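Local coordinates for engineered protein (Artificial gene, PDB 3VB8) that is a computationally engineered protein of artificial origin, probably made as a protein-based inhibitor that acts by binding an enzyme, at residues V11-S17 with G48-L54; F30-R35 with I139-D143; F103-E107 with I120-P124. All coordinates share one frame; numbering follows the deposited sequence.

Contact 1 (V11-S17 with G48-L54)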
ATOM      1  N   VAL A  11      18.846  -3.760   8.597  1.00 43.29           N
ATOM      2  CA  VAL A  11      17.808  -2.734   8.648  1.00 41.64           C
ATOM      3  C   VAL A  11      16.522  -3.421   8.238  1.00 40.64           C
ATOM      4  O   VAL A  11      16.574  -4.454   7.584  1.00 38.80           O
ATOM      5  CB  VAL A  11      18.099  -1.572   7.668  1.00 40.59           C
ATOM      6  CG1 VAL A  11      16.900  -0.617   7.625  1.00 39.26           C
ATOM      7  CG2 VAL A  11      19.362  -0.822   8.085  1.00 41.77           C
ATOM      8  N   ASP A  12      15.383  -2.854   8.623  1.00 41.76           N
ATOM      9  CA  ASP A  12      14.087  -3.451   8.318  1.00 41.70           C
ATOM     10  C   ASP A  12      13.503  -2.888   7.051  1.00 38.85           C
ATOM     11  O   ASP A  12      13.670  -1.711   6.755  1.00 39.98           O
ATOM     12  CB  ASP A  12      13.112  -3.233   9.486  1.00 44.36           C
ATOM     13  CG  ASP A  12      13.596  -3.881  10.777  1.00 48.34           C
ATOM     14  OD1 ASP A  12      13.662  -5.124  10.820  1.00 50.90           O
ATOM     15  OD2 ASP A  12      13.921  -3.168  11.750  1.00 50.79           O
ATOM     16  N   TYR A  13      12.829  -3.749   6.303  1.00 35.06           N
ATOM     17  CA  TYR A  13      12.195  -3.362   5.066  1.00 33.42           C
ATOM     18  C   TYR A  13      10.928  -4.182   4.991  1.00 33.63           C
ATOM     19  O   TYR A  13      10.965  -5.408   5.070  1.00 32.75           O
ATOM     20  CB  TYR A  13      13.112  -3.661   3.879  1.00 36.58           C
ATOM     21  CG  TYR A  13      12.695  -2.946   2.613  1.00 39.74           C
ATOM     22  CD1 TYR A  13      12.427  -1.574   2.619  1.00 41.20           C
ATOM     23  CD2 TYR A  13      12.592  -3.626   1.405  1.00 41.06           C
ATOM     24  CE1 TYR A  13      12.068  -0.898   1.458  1.00 40.93           C
ATOM     25  CE2 TYR A  13      12.236  -2.956   0.239  1.00 43.35           C
ATOM     26  CZ  TYR A  13      11.976  -1.600   0.275  1.00 43.44           C
ATOM     27  OH  TYR A  13      11.613  -0.980  -0.892  1.00 44.04           O
ATOM     28  N   VAL A  14       9.795  -3.509   4.886  1.00 32.29           N
ATOM     29  CA  VAL A  14       8.540  -4.230   4.816  1.00 33.26           C
ATOM     30  C   VAL A  14       7.912  -4.051   3.420  1.00 33.95           C
ATOM     31  O   VAL A  14       8.093  -3.011   2.779  1.00 36.75           O
ATOM     32  CB  VAL A  14       7.585  -3.741   5.946  1.00 33.39           C
ATOM     33  CG1 VAL A  14       7.237  -2.309   5.719  1.00 36.58           C
ATOM     34  CG2 VAL A  14       6.308  -4.594   6.001  1.00 36.57           C
ATOM     35  N   VAL A  15       7.221  -5.075   2.932  1.00 33.43           N
ATOM     36  CA  VAL A  15       6.559  -4.991   1.630  1.00 33.28           C
ATOM     37  C   VAL A  15       5.111  -5.462   1.743  1.00 34.29           C
ATOM     38  O   VAL A  15       4.756  -6.152   2.691  1.00 34.44           O
ATOM     39  CB  VAL A  15       7.292  -5.834   0.568  1.00 34.72           C
ATOM     40  CG1 VAL A  15       8.685  -5.201   0.272  1.00 33.85           C
ATOM     41  CG2 VAL A  15       7.388  -7.305   1.037  1.00 32.97           C
ATOM     42  N   THR A  16       4.265  -5.090   0.797  1.00 34.25           N
ATOM     43  CA  THR A  16       2.886  -5.514   0.910  1.00 36.64           C
ATOM     44  C   THR A  16       2.728  -6.806   0.154  1.00 38.95           C
ATOM     45  O   THR A  16       3.289  -6.969  -0.933  1.00 40.33           O
ATOM     46  CB  THR A  16       1.908  -4.474   0.334  1.00 36.84           C
ATOM     47  OG1 THR A  16       2.281  -4.175  -1.017  1.00 41.76           O
ATOM     48  CG2 THR A  16       1.910  -3.193   1.173  1.00 38.12           C
ATOM     49  N   SER A  17       1.972  -7.730   0.729  1.00 38.14           N
ATOM     50  CA  SER A  17       1.737  -9.003   0.078  1.00 39.67           C
ATOM     51  C   SER A  17       0.362  -9.476   0.505  1.00 39.21           C
ATOM     52  O   SER A  17       0.186  -9.895   1.646  1.00 40.92           O
ATOM     53  CB  SER A  17       2.818 -10.022   0.492  1.00 41.28           C
ATOM     54  OG  SER A  17       2.976 -11.072  -0.463  1.00 43.67           O
ATOM     55  N   GLY A  48      -1.027  -8.333   5.815  1.00 49.02           N
ATOM     56  CA  GLY A  48      -0.692  -8.382   4.403  1.00 45.95           C
ATOM     57  C   GLY A  48       0.695  -7.849   4.120  1.00 44.38           C
ATOM     58  O   GLY A  48       0.961  -7.330   3.036  1.00 41.76           O
ATOM     59  N   LEU A  49       1.590  -8.001   5.087  1.00 43.89           N
ATOM     60  CA  LEU A  49       2.954  -7.531   4.941  1.00 43.42           C
ATOM     61  C   LEU A  49       4.028  -8.626   5.041  1.00 42.92           C
ATOM     62  O   LEU A  49       3.789  -9.694   5.582  1.00 44.70           O
ATOM     63  CB  LEU A  49       3.235  -6.486   6.013  1.00 44.78           C
ATOM     64  CG  LEU A  49       2.260  -5.344   6.252  1.00 47.75           C
ATOM     65  CD1 LEU A  49       2.664  -4.671   7.563  1.00 44.79           C
ATOM     66  CD2 LEU A  49       2.290  -4.362   5.074  1.00 46.95           C
ATOM     67  N   LEU A  50       5.219  -8.340   4.531  1.00 40.39           N
ATOM     68  CA  LEU A  50       6.345  -9.263   4.612  1.00 37.99           C
ATOM     69  C   LEU A  50       7.460  -8.347   5.080  1.00 37.00           C
ATOM     70  O   LEU A  50       7.610  -7.257   4.527  1.00 36.48           O
ATOM     71  CB  LEU A  50       6.653  -9.854   3.235  1.00 36.25           C
ATOM     72  CG  LEU A  50       5.621 -10.809   2.646  1.00 34.55           C
ATOM     73  CD1 LEU A  50       6.114 -11.307   1.331  1.00 33.50           C
ATOM     74  CD2 LEU A  50       5.384 -11.953   3.590  1.00 31.91           C
ATOM     75  N   ALA A  51       8.194  -8.746   6.118  1.00 36.16           N
ATOM     76  CA  ALA A  51       9.285  -7.917   6.638  1.00 37.88           C
ATOM     77  C   ALA A  51      10.613  -8.556   6.335  1.00 38.65           C
ATOM     78  O   ALA A  51      10.720  -9.771   6.385  1.00 40.76           O
ATOM     79  CB  ALA A  51       9.170  -7.760   8.113  1.00 37.81           C
ATOM     80  N   TYR A  52      11.635  -7.748   6.089  1.00 38.18           N
ATOM     81  CA  TYR A  52      12.952  -8.275   5.762  1.00 41.75           C
ATOM     82  C   TYR A  52      14.040  -7.692   6.641  1.00 44.79           C
ATOM     83  O   TYR A  52      13.983  -6.523   7.009  1.00 45.94           O
ATOM     84  CB  TYR A  52      13.310  -7.931   4.316  1.00 42.14           C
ATOM     85  CG  TYR A  52      12.456  -8.556   3.240  1.00 41.42           C
ATOM     86  CD1 TYR A  52      12.806  -9.785   2.679  1.00 41.55           C
ATOM     87  CD2 TYR A  52      11.335  -7.893   2.733  1.00 40.35           C
ATOM     88  CE1 TYR A  52      12.069 -10.340   1.636  1.00 41.98           C
ATOM     89  CE2 TYR A  52      10.584  -8.441   1.685  1.00 39.18           C
ATOM     90  CZ  TYR A  52      10.963  -9.671   1.138  1.00 39.95           C
ATOM     91  OH  TYR A  52      10.273 -10.251   0.090  1.00 37.95           O
ATOM     92  N   MET A  53      15.041  -8.516   6.944  1.00 47.64           N
ATOM     93  CA  MET A  53      16.192  -8.095   7.725  1.00 48.79           C
ATOM     94  C   MET A  53      17.295  -8.035   6.703  1.00 49.51           C
ATOM     95  O   MET A  53      17.993  -9.018   6.483  1.00 49.43           O
ATOM     96  CB  MET A  53      16.544  -9.101   8.830  1.00 50.49           C
ATOM     97  CG  MET A  53      15.618  -9.122  10.041  1.00 52.73           C
ATOM     98  SD  MET A  53      16.329 -10.004  11.429  1.00 57.56           S
ATOM     99  CE  MET A  53      16.516 -11.635  10.703  1.00 54.51           C
ATOM    100  N   LEU A  54      17.387  -6.888   6.037  1.00 51.43           N
ATOM    101  CA  LEU A  54      18.393  -6.657   5.014  1.00 51.36           C
ATOM    102  C   LEU A  54      19.760  -6.156   5.538  1.00 50.97           C
ATOM    103  O   LEU A  54      19.858  -5.395   6.511  1.00 49.95           O
ATOM    104  CB  LEU A  54      17.872  -5.641   3.994  1.00 50.80           C
ATOM    105  CG  LEU A  54      16.603  -5.970   3.222  1.00 51.42           C
ATOM    106  CD1 LEU A  54      16.230  -4.796   2.333  1.00 51.00           C
ATOM    107  CD2 LEU A  54      16.836  -7.198   2.380  1.00 51.31           C
TER

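Contact 2 (F30-R35 with I139-D143)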
ATOM      1  N   PHE A  30      14.618  -9.128  -4.244  1.00 42.62           N
ATOM      2  CA  PHE A  30      15.534 -10.011  -4.937  1.00 42.41           C
ATOM      3  C   PHE A  30      16.951  -9.508  -4.715  1.00 42.70           C
ATOM      4  O   PHE A  30      17.284  -8.381  -5.107  1.00 41.91           O
ATOM      5  CB  PHE A  30      15.200  -9.993  -6.427  1.00 44.57           C
ATOM      6  CG  PHE A  30      15.926 -11.033  -7.234  1.00 45.86           C
ATOM      7  CD1 PHE A  30      17.230 -10.808  -7.677  1.00 45.78           C
ATOM      8  CD2 PHE A  30      15.298 -12.242  -7.548  1.00 46.61           C
ATOM      9  CE1 PHE A  30      17.908 -11.772  -8.424  1.00 46.58           C
ATOM     10  CE2 PHE A  30      15.956 -13.220  -8.295  1.00 47.93           C
ATOM     11  CZ  PHE A  30      17.269 -12.986  -8.736  1.00 48.30           C
ATOM     12  N   SER A  31      17.780 -10.350  -4.099  1.00 43.63           N
ATOM     13  CA  SER A  31      19.168 -10.009  -3.796  1.00 44.79           C
ATOM     14  C   SER A  31      20.046 -10.087  -5.038  1.00 45.57           C
ATOM     15  O   SER A  31      20.203 -11.153  -5.644  1.00 46.47           O
ATOM     16  CB  SER A  31      19.709 -10.944  -2.699  1.00 45.14           C
ATOM     17  OG  SER A  31      21.068 -10.673  -2.407  1.00 45.77           O
ATOM     18  N   VAL A  32      20.633  -8.952  -5.402  1.00 45.73           N
ATOM     19  CA  VAL A  32      21.479  -8.898  -6.578  1.00 46.25           C
ATOM     20  C   VAL A  32      22.672  -9.717  -6.217  1.00 48.99           C
ATOM     21  O   VAL A  32      23.324 -10.299  -7.068  1.00 52.06           O
ATOM     22  CB  VAL A  32      21.914  -7.467  -6.896  1.00 43.87           C
ATOM     23  CG1 VAL A  32      22.835  -7.465  -8.078  1.00 40.31           C
ATOM     24  CG2 VAL A  32      20.702  -6.594  -7.166  1.00 40.05           C
ATOM     25  N   LYS A  33      22.920  -9.796  -4.923  1.00 50.70           N
ATOM     26  CA  LYS A  33      24.036 -10.576  -4.423  1.00 53.53           C
ATOM     27  C   LYS A  33      23.794 -12.080  -4.643  1.00 54.59           C
ATOM     28  O   LYS A  33      24.193 -12.647  -5.661  1.00 54.85           O
ATOM     29  CB  LYS A  33      24.239 -10.250  -2.928  1.00 53.57           C
ATOM     30  CG  LYS A  33      25.519 -10.790  -2.262  1.00 52.73           C
ATOM     31  CD  LYS A  33      25.579 -10.365  -0.790  1.00 53.99           C
ATOM     32  CE  LYS A  33      26.744 -10.995  -0.064  1.00 53.09           C
ATOM     33  NZ  LYS A  33      28.034 -10.547  -0.627  1.00 53.49           N
ATOM     34  N   LYS A  34      23.130 -12.711  -3.681  1.00 55.54           N
ATOM     35  CA  LYS A  34      22.809 -14.138  -3.737  1.00 56.29           C
ATOM     36  C   LYS A  34      22.181 -14.532  -5.085  1.00 56.33           C
ATOM     37  O   LYS A  34      22.155 -15.705  -5.474  1.00 54.58           O
ATOM     38  CB  LYS A  34      21.829 -14.482  -2.610  1.00 56.09           C
ATOM     39  CG  LYS A  34      22.236 -13.979  -1.222  1.00 59.01           C
ATOM     40  CD  LYS A  34      23.526 -14.630  -0.742  1.00 61.69           C
ATOM     41  CE  LYS A  34      23.972 -14.069   0.598  1.00 63.37           C
ATOM     42  NZ  LYS A  34      25.131 -14.835   1.123  1.00 63.20           N
ATOM     43  N   ARG A  35      21.655 -13.536  -5.782  1.00 57.17           N
ATOM     44  CA  ARG A  35      21.031 -13.758  -7.075  1.00 57.83           C
ATOM     45  C   ARG A  35      19.825 -14.675  -6.989  1.00 55.57           C
ATOM     46  O   ARG A  35      19.711 -15.626  -7.756  1.00 54.93           O
ATOM     47  CB  ARG A  35      22.040 -14.334  -8.081  1.00 60.31           C
ATOM     48  CG  ARG A  35      21.546 -14.294  -9.535  1.00 62.81           C
ATOM     49  CD  ARG A  35      22.658 -13.923 -10.527  1.00 66.06           C
ATOM     50  NE  ARG A  35      23.815 -14.813 -10.433  1.00 69.35           N
ATOM     51  CZ  ARG A  35      24.775 -14.898 -11.352  1.00 71.16           C
ATOM     52  NH1 ARG A  35      24.715 -14.143 -12.444  1.00 71.06           N
ATOM     53  NH2 ARG A  35      25.793 -15.738 -11.179  1.00 70.78           N
ATOM     54  N   ILE A 139      20.373 -18.288 -11.270  1.00 82.28           N
ATOM     55  CA  ILE A 139      20.056 -17.477 -12.439  1.00 80.81           C
ATOM     56  C   ILE A 139      21.304 -17.295 -13.301  1.00 79.94           C
ATOM     57  O   ILE A 139      22.389 -17.073 -12.773  1.00 80.09           O
ATOM     58  CB  ILE A 139      19.476 -16.102 -12.013  1.00 80.18           C
ATOM     59  CG1 ILE A 139      18.022 -16.268 -11.573  1.00 79.71           C
ATOM     60  CG2 ILE A 139      19.596 -15.088 -13.151  1.00 79.78           C
ATOM     61  CD1 ILE A 139      17.149 -16.907 -12.625  1.00 54.31           C
ATOM     62  N   ALA A 140      21.139 -17.406 -14.618  1.00 78.17           N
ATOM     63  CA  ALA A 140      22.245 -17.303 -15.568  1.00 76.72           C
ATOM     64  C   ALA A 140      22.934 -15.952 -15.636  1.00 75.65           C
ATOM     65  O   ALA A 140      24.144 -15.854 -15.430  1.00 75.32           O
ATOM     66  CB  ALA A 140      21.765 -17.647 -16.927  1.00 76.87           C
ATOM     67  N   GLU A 141      22.181 -14.916 -15.978  1.00 74.27           N
ATOM     68  CA  GLU A 141      22.761 -13.591 -16.095  1.00 72.83           C
ATOM     69  C   GLU A 141      22.814 -12.747 -14.825  1.00 71.33           C
ATOM     70  O   GLU A 141      22.235 -13.077 -13.788  1.00 69.40           O
ATOM     71  CB  GLU A 141      22.021 -12.800 -17.170  1.00 73.28           C
ATOM     72  CG  GLU A 141      20.559 -12.491 -16.829  1.00 71.35           C
ATOM     73  CD  GLU A 141      19.602 -13.639 -17.117  1.00 71.04           C
ATOM     74  OE1 GLU A 141      19.738 -14.707 -16.487  1.00 69.83           O
ATOM     75  OE2 GLU A 141      18.703 -13.464 -17.968  1.00 70.21           O
ATOM     76  N   ASP A 142      23.499 -11.620 -14.953  1.00 70.93           N
ATOM     77  CA  ASP A 142      23.664 -10.684 -13.862  1.00 71.44           C
ATOM     78  C   ASP A 142      22.327 -10.016 -13.617  1.00 71.07           C
ATOM     79  O   ASP A 142      21.324 -10.422 -14.187  1.00 71.22           O
ATOM     80  CB  ASP A 142      24.717  -9.639 -14.244  1.00 72.35           C
ATOM     81  CG  ASP A 142      24.289  -8.786 -15.442  1.00 73.24           C
ATOM     82  OD1 ASP A 142      23.965  -9.366 -16.499  1.00 73.26           O
ATOM     83  OD2 ASP A 142      24.268  -7.536 -15.329  1.00 73.19           O
ATOM     84  N   ASP A 143      22.320  -8.982 -12.787  1.00 70.56           N
ATOM     85  CA  ASP A 143      21.093  -8.267 -12.483  1.00 70.18           C
ATOM     86  C   ASP A 143      20.627  -7.394 -13.650  1.00 70.33           C
ATOM     87  O   ASP A 143      19.457  -7.434 -14.042  1.00 71.29           O
ATOM     88  CB  ASP A 143      21.292  -7.414 -11.217  1.00 70.68           C
ATOM     89  CG  ASP A 143      22.408  -6.379 -11.364  1.00 70.82           C
ATOM     90  OD1 ASP A 143      23.520  -6.768 -11.784  1.00 71.24           O
ATOM     91  OD2 ASP A 143      22.178  -5.182 -11.053  1.00 70.86           O
TER

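Contact 3 (F103-E107 with I120-P124)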
ATOM      1  N   PHE A 103      -0.707 -11.842 -17.222  1.00 57.83           N
ATOM      2  CA  PHE A 103       0.206 -12.491 -16.275  1.00 57.72           C
ATOM      3  C   PHE A 103      -0.254 -13.892 -15.889  1.00 59.06           C
ATOM      4  O   PHE A 103       0.561 -14.804 -15.696  1.00 57.89           O
ATOM      5  CB  PHE A 103       0.360 -11.666 -14.985  1.00 56.54           C
ATOM      6  CG  PHE A 103       1.100 -10.365 -15.165  1.00 54.89           C
ATOM      7  CD1 PHE A 103       0.512  -9.292 -15.825  1.00 54.80           C
ATOM      8  CD2 PHE A 103       2.397 -10.223 -14.714  1.00 53.54           C
ATOM      9  CE1 PHE A 103       1.221  -8.094 -16.037  1.00 53.42           C
ATOM     10  CE2 PHE A 103       3.104  -9.027 -14.925  1.00 52.95           C
ATOM     11  CZ  PHE A 103       2.513  -7.968 -15.588  1.00 51.95           C
ATOM     12  N   ILE A 104      -1.566 -14.056 -15.769  1.00 61.63           N
ATOM     13  CA  ILE A 104      -2.124 -15.344 -15.389  1.00 64.31           C
ATOM     14  C   ILE A 104      -1.791 -16.416 -16.451  1.00 65.64           C
ATOM     15  O   ILE A 104      -1.984 -17.605 -16.222  1.00 66.70           O
ATOM     16  CB  ILE A 104      -3.663 -15.194 -15.148  1.00 65.16           C
ATOM     17  CG1 ILE A 104      -4.114 -16.084 -13.979  1.00 66.77           C
ATOM     18  CG2 ILE A 104      -4.447 -15.487 -16.431  1.00 65.79           C
ATOM     19  CD1 ILE A 104      -4.311 -17.582 -14.331  1.00 54.31           C
ATOM     20  N   ASP A 105      -1.255 -15.993 -17.598  1.00 66.56           N
ATOM     21  CA  ASP A 105      -0.875 -16.918 -18.674  1.00 66.92           C
ATOM     22  C   ASP A 105       0.593 -17.254 -18.534  1.00 66.79           C
ATOM     23  O   ASP A 105       0.990 -18.416 -18.618  1.00 66.29           O
ATOM     24  CB  ASP A 105      -1.102 -16.280 -20.047  1.00 68.79           C
ATOM     25  CG  ASP A 105      -2.529 -16.410 -20.528  1.00 70.73           C
ATOM     26  OD1 ASP A 105      -3.441 -16.003 -19.785  1.00 71.64           O
ATOM     27  OD2 ASP A 105      -2.740 -16.907 -21.657  1.00 71.46           O
ATOM     28  N   ILE A 106       1.389 -16.209 -18.323  1.00 66.88           N
ATOM     29  CA  ILE A 106       2.838 -16.322 -18.167  1.00 65.65           C
ATOM     30  C   ILE A 106       3.232 -17.521 -17.296  1.00 66.38           C
ATOM     31  O   ILE A 106       4.269 -18.153 -17.523  1.00 64.76           O
ATOM     32  CB  ILE A 106       3.431 -15.008 -17.540  1.00 64.02           C
ATOM     33  CG1 ILE A 106       3.004 -13.772 -18.347  1.00 63.48           C
ATOM     34  CG2 ILE A 106       4.947 -15.069 -17.481  1.00 60.52           C
ATOM     35  CD1 ILE A 106       2.941 -14.002 -19.885  1.00 54.31           C
ATOM     36  N   GLU A 107       2.385 -17.857 -16.330  1.00 66.68           N
ATOM     37  CA  GLU A 107       2.654 -18.979 -15.444  1.00 67.00           C
ATOM     38  C   GLU A 107       2.888 -20.248 -16.231  1.00 67.55           C
ATOM     39  O   GLU A 107       3.729 -21.072 -15.882  1.00 67.63           O
ATOM     40  CB  GLU A 107       1.470 -19.214 -14.508  1.00 67.28           C
ATOM     41  CG  GLU A 107       1.089 -18.055 -13.622  1.00 69.27           C
ATOM     42  CD  GLU A 107      -0.023 -18.438 -12.643  1.00 70.19           C
ATOM     43  OE1 GLU A 107      -1.150 -18.730 -13.100  1.00 72.47           O
ATOM     44  OE2 GLU A 107       0.222 -18.455 -11.415  1.00 69.48           O
ATOM     45  N   ILE A 120       5.651 -14.810 -10.303  1.00 43.33           N
ATOM     46  CA  ILE A 120       4.212 -14.940 -10.461  1.00 44.75           C
ATOM     47  C   ILE A 120       3.748 -16.195  -9.719  1.00 46.86           C
ATOM     48  O   ILE A 120       2.629 -16.270  -9.216  1.00 47.43           O
ATOM     49  CB  ILE A 120       3.834 -15.066 -11.961  1.00 44.54           C
ATOM     50  CG1 ILE A 120       4.408 -13.880 -12.752  1.00 45.51           C
ATOM     51  CG2 ILE A 120       2.318 -15.160 -12.118  1.00 43.02           C
ATOM     52  CD1 ILE A 120       4.269 -14.028 -14.274  1.00 54.31           C
ATOM     53  N   GLU A 121       4.628 -17.180  -9.651  1.00 48.73           N
ATOM     54  CA  GLU A 121       4.333 -18.434  -8.979  1.00 49.09           C
ATOM     55  C   GLU A 121       4.159 -18.241  -7.461  1.00 49.13           C
ATOM     56  O   GLU A 121       3.200 -18.720  -6.850  1.00 48.16           O
ATOM     57  CB  GLU A 121       5.481 -19.410  -9.252  1.00 50.87           C
ATOM     58  CG  GLU A 121       5.206 -20.865  -8.925  1.00 55.43           C
ATOM     59  CD  GLU A 121       6.483 -21.706  -8.932  1.00 58.60           C
ATOM     60  OE1 GLU A 121       7.271 -21.545  -7.987  1.00 59.58           O
ATOM     61  OE2 GLU A 121       6.717 -22.519  -9.860  1.00 60.08           O
ATOM     62  N   MET A 122       5.106 -17.539  -6.852  1.00 48.43           N
ATOM     63  CA  MET A 122       5.065 -17.301  -5.416  1.00 48.84           C
ATOM     64  C   MET A 122       3.961 -16.353  -4.951  1.00 48.77           C
ATOM     65  O   MET A 122       3.687 -16.245  -3.751  1.00 48.53           O
ATOM     66  CB  MET A 122       6.414 -16.780  -4.947  1.00 49.92           C
ATOM     67  CG  MET A 122       7.452 -17.882  -4.795  1.00 53.46           C
ATOM     68  SD  MET A 122       9.087 -17.310  -4.299  1.00 58.91           S
ATOM     69  CE  MET A 122       9.755 -16.832  -5.905  1.00 58.01           C
ATOM     70  N   ARG A 123       3.341 -15.660  -5.902  1.00 48.59           N
ATOM     71  CA  ARG A 123       2.260 -14.716  -5.615  1.00 48.43           C
ATOM     72  C   ARG A 123       1.364 -15.200  -4.489  1.00 48.47           C
ATOM     73  O   ARG A 123       0.977 -16.357  -4.473  1.00 47.23           O
ATOM     74  CB  ARG A 123       1.433 -14.505  -6.869  1.00 47.62           C
ATOM     75  CG  ARG A 123       0.089 -13.879  -6.622  1.00 50.04           C
ATOM     76  CD  ARG A 123      -0.989 -14.865  -7.033  1.00 53.21           C
ATOM     77  NE  ARG A 123      -0.654 -15.540  -8.291  1.00 53.21           N
ATOM     78  CZ  ARG A 123      -1.546 -16.097  -9.106  1.00 55.16           C
ATOM     79  NH1 ARG A 123      -2.842 -16.056  -8.807  1.00 56.64           N
ATOM     80  NH2 ARG A 123      -1.142 -16.717 -10.208  1.00 53.26           N
ATOM     81  N   PRO A 124       0.998 -14.310  -3.553  1.00 46.87           N
ATOM     82  CA  PRO A 124       0.144 -14.680  -2.418  1.00 46.75           C
ATOM     83  C   PRO A 124      -1.218 -15.291  -2.828  1.00 48.04           C
ATOM     84  O   PRO A 124      -1.939 -14.762  -3.692  1.00 48.16           O
ATOM     85  CB  PRO A 124       0.004 -13.361  -1.669  1.00 46.05           C
ATOM     86  CG  PRO A 124       0.043 -12.378  -2.767  1.00 47.17           C
ATOM     87  CD  PRO A 124       1.204 -12.852  -3.577  1.00 46.93           C
TER

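Contact 1 (V11-S17 with G48-L54)
Val11 to Ser17 and Leu49 to Leu54 pair as neighbouring strands of the chain's antiparallel sheet, their short axes 4.5 Å apart at closest approach. Val11 with Leu54, Tyr13 with Tyr52 and Val15 with Leu50 are hydrogen-bonded pairs, each joined by two backbone N-H...O=C bonds; the bond from Val15 N to Leu50 O measures 2.7 Å. Ser17 N adds a further bond to Gly48 O.

On the face of the sheet bearing Val15, its CG2 meets Leu50 CB at 3.4 Å and lies at the edge of the Tyr52 ring, near its plane, 3.5 Å from CE2. A chi1 of -68° sets this methyl between the backbone N and carbonyl carbon. Leu54 CD1 approaches Tyr13 CB at 3.7 Å and the adjoining ring obliquely. Tyr52 OH is hydrogen-bonded to Leu29 N of the adjoining strand 23-31.

On the other face Val14 CG2 rests 3.6 Å from Leu49 CB, and Arg45, His43 and Trp131 of the second subunit pack on Val14, Thr16 and Leu49. Gly48 and Leu49 both face Ser44, so this end of the pairing is itself part of a G1 beta bulge formed against strand 42-44, a classic irregularity of antiparallel sheets.

Contact 2 (F30-R35 with I139-D143)
Phe30, Val32 and Arg35 meet the loop 139-143 where strand 23-31 ends in an ST motif, Ser31 OG accepting from Lys34 N, and where Asp142 takes the N-cap position of helix 143-156. The tight part of the contact is built on Phe30 and Ile139. Phe30 CZ points the edge of its ring at Ile139 CG1, 4.4 Å away, in a buried cluster to which Phe37, Phe62, Val115 and Met146 also contribute. Next to it, Arg35 CG lies 3.7 Å from Ile139 CB; a chi1 of -167° swings this methylene away from the backbone N and over the isoleucine. Less deeply placed, Val32 CG1 sits 3.5 Å from both CB and CG of the acidic Asp143, and Ile60 of strand 57-67 touches both residues.

The solvent side, formed by the exposed Ala140 and the partly exposed Arg35 and Glu141, is looser and mostly polar. The Arg35 chain bends at chi2 and chi3, which brings its guanidinium against the loop backbone: Ile139 O stands over the centre of one face, 3.5 Å from CZ, while Asp142 N lies at the edge, in plane. The neighbouring acidic groups do not reach it; Glu141 OE2 bonds instead to Ser149 OG, and Asp142 OD1 weakly to Gln145 N. An alanine in place of Arg35 would probably leave CB and CG2 of Ile139 without this packing and the Glu141 carbonyl without its donor. That donor is NH1, whose bond to Glu141 O is weak, 3.0 Å long with an angle of 144° at the hydrogen.

Contact 3 (F103-E107 with I120-P124)
Glu107 and Ile120 pack together where helices 100-106 and 114-122 come close. From CB, the Glu107 side chain sets out across the contact with CG anti to its own carbonyl carbon (chi1 -59°) and then runs extended. CG is the apolar part of the path, 3.5 Å from the CG2 methyl of Ile120. CD passes the same methyl more distantly and comes up in the plane of the Arg123 guanidinium, 3.2 Å from NH2. At the tip the two oxygens are unequal: OE2 makes the salt bridge with Arg123 NH2 at 2.5 Å, whereas OE1 stays 3.5 Å from NH2, so the bridge runs from one oxygen to one nitrogen and is not two-pronged. The carboxylate and guanidinium planes are turned 36° from one another.

The Arg123 chain is bent at chi2 and chi3. Its NE gives a weak but nearly straight bond back to Ile120 O, which may help to orient the guanidinium, while NH1 forms a salt bridge with a sulfate ion, probably from the crystallisation liquor.

The other branch of Ile120 belongs to the core. CD1 reaches CG2 of Ile106 at 3.4 Å, the two side chains crossing at about a right angle, and comes obliquely to the Phe103 ring, 4.3 Å from CD2. Ile106 also leans on Cys112 and Lys157, and Arg123 continues onto Met24 and His26, joining the two helices to strand 23-31 of the sheet.

Contacts 1 and 3 are mainly buried and lie on opposite sides of the chain's centre, yet they meet where Ser17 packs on Pro124; contact 2 is only partly buried. Strand 23-31 is common ground: it is the neighbour of strand 11-19 in contact 1, supplies the end segment of contact 2, and receives Met122, Arg123 and Pro124 from contact 3. The chemistry follows position. Within the sheet, backbone bonds set the register. At the end of a strand, contact 2 relies on one weak bond and on side-chain packing, part of it against an acidic residue. Between helices, contact 3 combines aliphatic packing with a salt bridge. Contact 1 alone touches the second subunit.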